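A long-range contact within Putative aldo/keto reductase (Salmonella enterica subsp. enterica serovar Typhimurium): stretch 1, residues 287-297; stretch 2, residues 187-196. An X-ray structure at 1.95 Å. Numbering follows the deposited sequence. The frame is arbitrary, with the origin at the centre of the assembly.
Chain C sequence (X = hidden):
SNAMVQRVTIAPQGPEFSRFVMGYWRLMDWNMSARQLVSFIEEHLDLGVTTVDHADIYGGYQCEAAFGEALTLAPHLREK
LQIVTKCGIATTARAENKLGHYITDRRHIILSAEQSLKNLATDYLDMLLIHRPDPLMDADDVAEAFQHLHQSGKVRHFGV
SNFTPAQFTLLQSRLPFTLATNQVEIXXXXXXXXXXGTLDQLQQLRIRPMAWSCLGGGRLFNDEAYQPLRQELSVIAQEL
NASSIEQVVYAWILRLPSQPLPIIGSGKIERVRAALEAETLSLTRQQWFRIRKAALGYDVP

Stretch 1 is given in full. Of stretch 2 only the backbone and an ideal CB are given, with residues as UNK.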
# COMPACT_ATOMS: atom_id res chain seq x y z
N GLN C 287 -9.00 26.59 -11.82
CA GLN C 287 -10.04 26.36 -10.83
C GLN C 287 -10.28 24.87 -10.66
O GLN C 287 -10.41 24.40 -9.54
CB GLN C 287 -11.34 27.08 -11.21
CG GLN C 287 -11.29 28.58 -10.98
CD GLN C 287 -12.47 29.32 -11.59
OE1 GLN C 287 -13.10 28.84 -12.54
NE2 GLN C 287 -12.80 30.48 -11.03
N TRP C 288 -10.31 24.14 -11.77
CA TRP C 288 -10.50 22.69 -11.71
C TRP C 288 -9.35 22.06 -10.93
O TRP C 288 -9.55 21.18 -10.11
CB TRP C 288 -10.59 22.09 -13.12
CG TRP C 288 -10.99 20.63 -13.13
CD1 TRP C 288 -12.26 20.14 -13.27
CD2 TRP C 288 -10.14 19.49 -13.00
NE1 TRP C 288 -12.25 18.76 -13.22
CE2 TRP C 288 -10.95 18.34 -13.06
CE3 TRP C 288 -8.75 19.32 -12.83
CZ2 TRP C 288 -10.44 17.04 -12.96
CZ3 TRP C 288 -8.24 18.03 -12.75
CH2 TRP C 288 -9.08 16.91 -12.81
N PHE C 289 -8.13 22.53 -11.19
CA PHE C 289 -6.96 21.91 -10.57
C PHE C 289 -6.83 22.32 -9.10
O PHE C 289 -6.40 21.52 -8.26
CB PHE C 289 -5.70 22.25 -11.37
CG PHE C 289 -5.49 21.33 -12.54
CD1 PHE C 289 -4.95 20.07 -12.35
CD2 PHE C 289 -5.86 21.71 -13.82
CE1 PHE C 289 -4.77 19.20 -13.42
CE2 PHE C 289 -5.67 20.85 -14.90
CZ PHE C 289 -5.13 19.60 -14.70
N ARG C 290 -7.23 23.55 -8.80
CA ARG C 290 -7.29 24.02 -7.42
C ARG C 290 -8.25 23.17 -6.60
O ARG C 290 -7.96 22.82 -5.46
CB ARG C 290 -7.73 25.48 -7.36
CG ARG C 290 -6.65 26.44 -6.93
CD ARG C 290 -7.27 27.74 -6.43
NE ARG C 290 -8.01 28.42 -7.49
CZ ARG C 290 -8.87 29.42 -7.28
NH1 ARG C 290 -9.48 29.98 -8.32
NH2 ARG C 290 -9.11 29.86 -6.05
N ILE C 291 -9.41 22.87 -7.18
CA ILE C 291 -10.36 21.95 -6.58
C ILE C 291 -9.76 20.57 -6.34
O ILE C 291 -9.83 20.03 -5.23
CB ILE C 291 -11.60 21.77 -7.45
CG1 ILE C 291 -12.37 23.08 -7.48
CG2 ILE C 291 -12.51 20.71 -6.85
CD1 ILE C 291 -12.71 23.49 -6.11
N ARG C 292 -9.17 19.99 -7.38
CA ARG C 292 -8.54 18.68 -7.28
C ARG C 292 -7.58 18.62 -6.09
O ARG C 292 -7.64 17.69 -5.28
CB ARG C 292 -7.80 18.33 -8.57
CG ARG C 292 -6.95 17.06 -8.48
CD ARG C 292 -6.08 16.89 -9.70
NE ARG C 292 -5.13 15.78 -9.56
CZ ARG C 292 -5.33 14.55 -10.05
NH1 ARG C 292 -6.45 14.27 -10.71
NH2 ARG C 292 -4.42 13.60 -9.87
N LYS C 293 -6.73 19.64 -6.00
CA LYS C 293 -5.67 19.69 -5.01
C LYS C 293 -6.19 19.94 -3.60
O LYS C 293 -5.69 19.38 -2.63
CB LYS C 293 -4.65 20.76 -5.41
CG LYS C 293 -3.94 20.43 -6.72
CD LYS C 293 -2.96 21.52 -7.15
CE LYS C 293 -2.20 21.10 -8.41
NZ LYS C 293 -1.20 22.11 -8.83
N ALA C 294 -7.21 20.78 -3.48
CA ALA C 294 -7.84 21.01 -2.19
C ALA C 294 -8.39 19.69 -1.63
O ALA C 294 -8.32 19.43 -0.43
CB ALA C 294 -8.93 22.04 -2.30
N ALA C 295 -8.90 18.85 -2.53
CA ALA C 295 -9.48 17.55 -2.16
C ALA C 295 -8.44 16.48 -1.83
O ALA C 295 -8.70 15.61 -1.00
CB ALA C 295 -10.37 17.06 -3.26
N LEU C 296 -7.27 16.53 -2.47
CA LEU C 296 -6.23 15.53 -2.21
C LEU C 296 -5.24 16.00 -1.14
O LEU C 296 -4.84 15.22 -0.28
CB LEU C 296 -5.45 15.21 -3.50
CG LEU C 296 -6.22 14.57 -4.65
CD1 LEU C 296 -5.27 14.07 -5.72
CD2 LEU C 296 -7.09 13.44 -4.13
N GLY C 297 -4.85 17.27 -1.22
CA GLY C 297 -3.80 17.81 -0.37
C GLY C 297 -2.50 17.93 -1.15
O GLY C 297 -1.51 18.46 -0.63
N UNK C 187 -15.97 12.11 -8.04
CA UNK C 187 -16.10 13.34 -7.27
C UNK C 187 -14.71 13.85 -6.93
O UNK C 187 -13.73 13.12 -7.10
CB UNK C 187 -16.93 13.12 -6.00
N UNK C 188 -14.61 15.10 -6.46
CA UNK C 188 -13.29 15.55 -5.99
C UNK C 188 -12.81 14.71 -4.81
O UNK C 188 -11.61 14.61 -4.55
CB UNK C 188 -13.34 17.03 -5.59
N UNK C 189 -13.76 14.08 -4.12
CA UNK C 189 -13.50 13.26 -2.93
C UNK C 189 -13.05 11.84 -3.31
O UNK C 189 -12.42 11.14 -2.52
CB UNK C 189 -14.75 13.19 -2.05
N UNK C 190 -13.39 11.42 -4.53
CA UNK C 190 -13.04 10.09 -5.00
C UNK C 190 -12.59 10.16 -6.45
O UNK C 190 -13.43 10.14 -7.36
CB UNK C 190 -14.22 9.13 -4.85
N UNK C 191 -11.28 10.24 -6.66
CA UNK C 191 -10.72 10.50 -7.98
C UNK C 191 -9.90 9.40 -8.68
O UNK C 191 -9.29 9.69 -9.72
CB UNK C 191 -9.83 11.74 -7.86
N UNK C 192 -9.89 8.15 -8.17
CA UNK C 192 -8.93 7.25 -8.84
C UNK C 192 -9.29 6.93 -10.29
O UNK C 192 -8.40 6.63 -11.07
CB UNK C 192 -8.82 5.94 -8.06
N UNK C 193 -10.57 7.02 -10.65
CA UNK C 193 -10.96 6.61 -12.00
C UNK C 193 -10.47 7.60 -13.07
O UNK C 193 -10.51 7.32 -14.27
CB UNK C 193 -12.48 6.47 -12.08
N UNK C 194 -10.03 8.77 -12.61
CA UNK C 194 -9.51 9.79 -13.52
C UNK C 194 -8.25 9.31 -14.23
O UNK C 194 -7.98 9.68 -15.37
CB UNK C 194 -9.22 11.08 -12.76
N UNK C 195 -7.48 8.48 -13.53
CA UNK C 195 -6.17 8.08 -14.04
C UNK C 195 -5.96 6.57 -14.11
O UNK C 195 -4.92 6.12 -14.59
CB UNK C 195 -5.08 8.70 -13.16
N UNK C 196 -6.93 5.77 -13.66
CA UNK C 196 -6.70 4.32 -13.64
C UNK C 196 -7.13 3.58 -14.92
O UNK C 196 -7.00 2.37 -15.00
CB UNK C 196 -7.44 3.72 -12.45

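Stretch 1 offers one flank of a helix: Trp-288, Ile-291, Arg-292, Ala-295 and Leu-296, with the chain of stretch 2 looping across it.

Position 187 is out of reach of the helix, so the contact sets no demand. A small polar residue could serve the turn that follows, and Ser-187 does: its OG accepts weak hydrogen bonds from the backbone N atoms of 189 and 190.

At 188 the CA-to-CB bond points toward the helix, and the ideal CB lies 3.8 Å from Ala-295 CB and 4.0 Å from Ile-291 CG2. The surface is apolar and close; phi of -62° admits proline, though alanine or valine would also be plausible. Pro-188 packs its CG 4.0 Å from Ile-291 CG2 and its CB 3.9 Å from Ala-295 CB. Its carbonyl O comes still nearer, 3.0 Å from Ala-295 CB.

Positions 189 and 190 both point away from the helix, leaving the choice to other surroundings; they are Val-189 and His-190.

Position 191 points toward the helix. Its ideal CB is 4.9 Å from Leu-296 CD2 and 5.1 Å from Arg-292 NH1, and beyond lies the carbonyl of Arg-292, already used within the helix. A medium aliphatic could fill the nearer space; reaching the carbonyl takes a longer chain, and a neutral donor such as glutamine suits it better than lysine beside the Arg-292 guanidinium. Gln-191 extends between the two backbones. Its NE2 donates a well-aligned hydrogen bond to Pro-188 O at 2.8 Å and a weak one to Arg-292 O at 3.4 Å, so one amide ties its own loop to the helix. Its OE1 sits 3.2 Å from Arg-292 CG; the guanidinium is near, but poor geometry denies it a hydrogen bond.

Positions 192 and 193 are out of reach, and Pro-192 and Leu-193 make no contact here.

Position 194 points toward the helix, its ideal CB 4.7 Å from Arg-292 NH1, with the Trp-288 ring farther off. An acid could answer the charge; a branched aliphatic or methionine could reach the indole. Leu-194 takes the apolar course: its CD2 meets the ring edge at Trp-288 CH2 and the guanidinium edge at Arg-292 NH1, each at 3.7 Å.

Position 195 also points toward the helix, but its ideal CB has nothing of stretch 1 within 5.5 Å, so a side chain must extend beyond CB to reach Arg-292; an aliphatic or an acid could do so. Leu-195 brings CD1 to 3.7 Å from Arg-292 NH2.

Position 196 is out of reach, and Asp-196 takes no part.

Stretch 2 187-196: SPVHQPLLLD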
# COMPACT_ATOMS: atom_id res chain seq x y z
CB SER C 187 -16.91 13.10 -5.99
OG SER C 187 -16.11 12.50 -4.99
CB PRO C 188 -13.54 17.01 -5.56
CG PRO C 188 -14.75 17.44 -6.34
CD PRO C 188 -15.60 16.20 -6.50
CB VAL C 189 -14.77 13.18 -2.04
CG1 VAL C 189 -14.51 12.39 -0.77
CG2 VAL C 189 -15.25 14.57 -1.70
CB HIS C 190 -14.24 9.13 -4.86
CG HIS C 190 -13.92 7.71 -5.22
ND1 HIS C 190 -13.25 6.87 -4.36
CD2 HIS C 190 -14.15 7.00 -6.35
CE1 HIS C 190 -13.09 5.69 -4.94
NE2 HIS C 190 -13.63 5.74 -6.15
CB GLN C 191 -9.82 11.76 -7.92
CG GLN C 191 -10.46 13.04 -7.36
CD GLN C 191 -9.52 14.26 -7.45
OE1 GLN C 191 -8.74 14.39 -8.40
NE2 GLN C 191 -9.57 15.12 -6.44
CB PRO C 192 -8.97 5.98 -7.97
CG PRO C 192 -10.33 5.99 -7.35
CD PRO C 192 -10.65 7.43 -7.11
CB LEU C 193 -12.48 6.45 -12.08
CG LEU C 193 -13.00 5.34 -11.15
CD1 LEU C 193 -14.50 5.15 -11.35
CD2 LEU C 193 -12.25 4.02 -11.35
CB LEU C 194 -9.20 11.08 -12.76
CG LEU C 194 -10.35 12.08 -12.60
CD1 LEU C 194 -11.48 11.50 -11.76
CD2 LEU C 194 -9.82 13.36 -11.99
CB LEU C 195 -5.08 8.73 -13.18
CG LEU C 195 -5.11 10.26 -13.15
CD1 LEU C 195 -4.04 10.81 -12.22
CD2 LEU C 195 -4.95 10.86 -14.54
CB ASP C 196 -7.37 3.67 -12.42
CG ASP C 196 -8.87 3.42 -12.59
OD1 ASP C 196 -9.47 3.86 -13.60
OD2 ASP C 196 -9.44 2.72 -11.73
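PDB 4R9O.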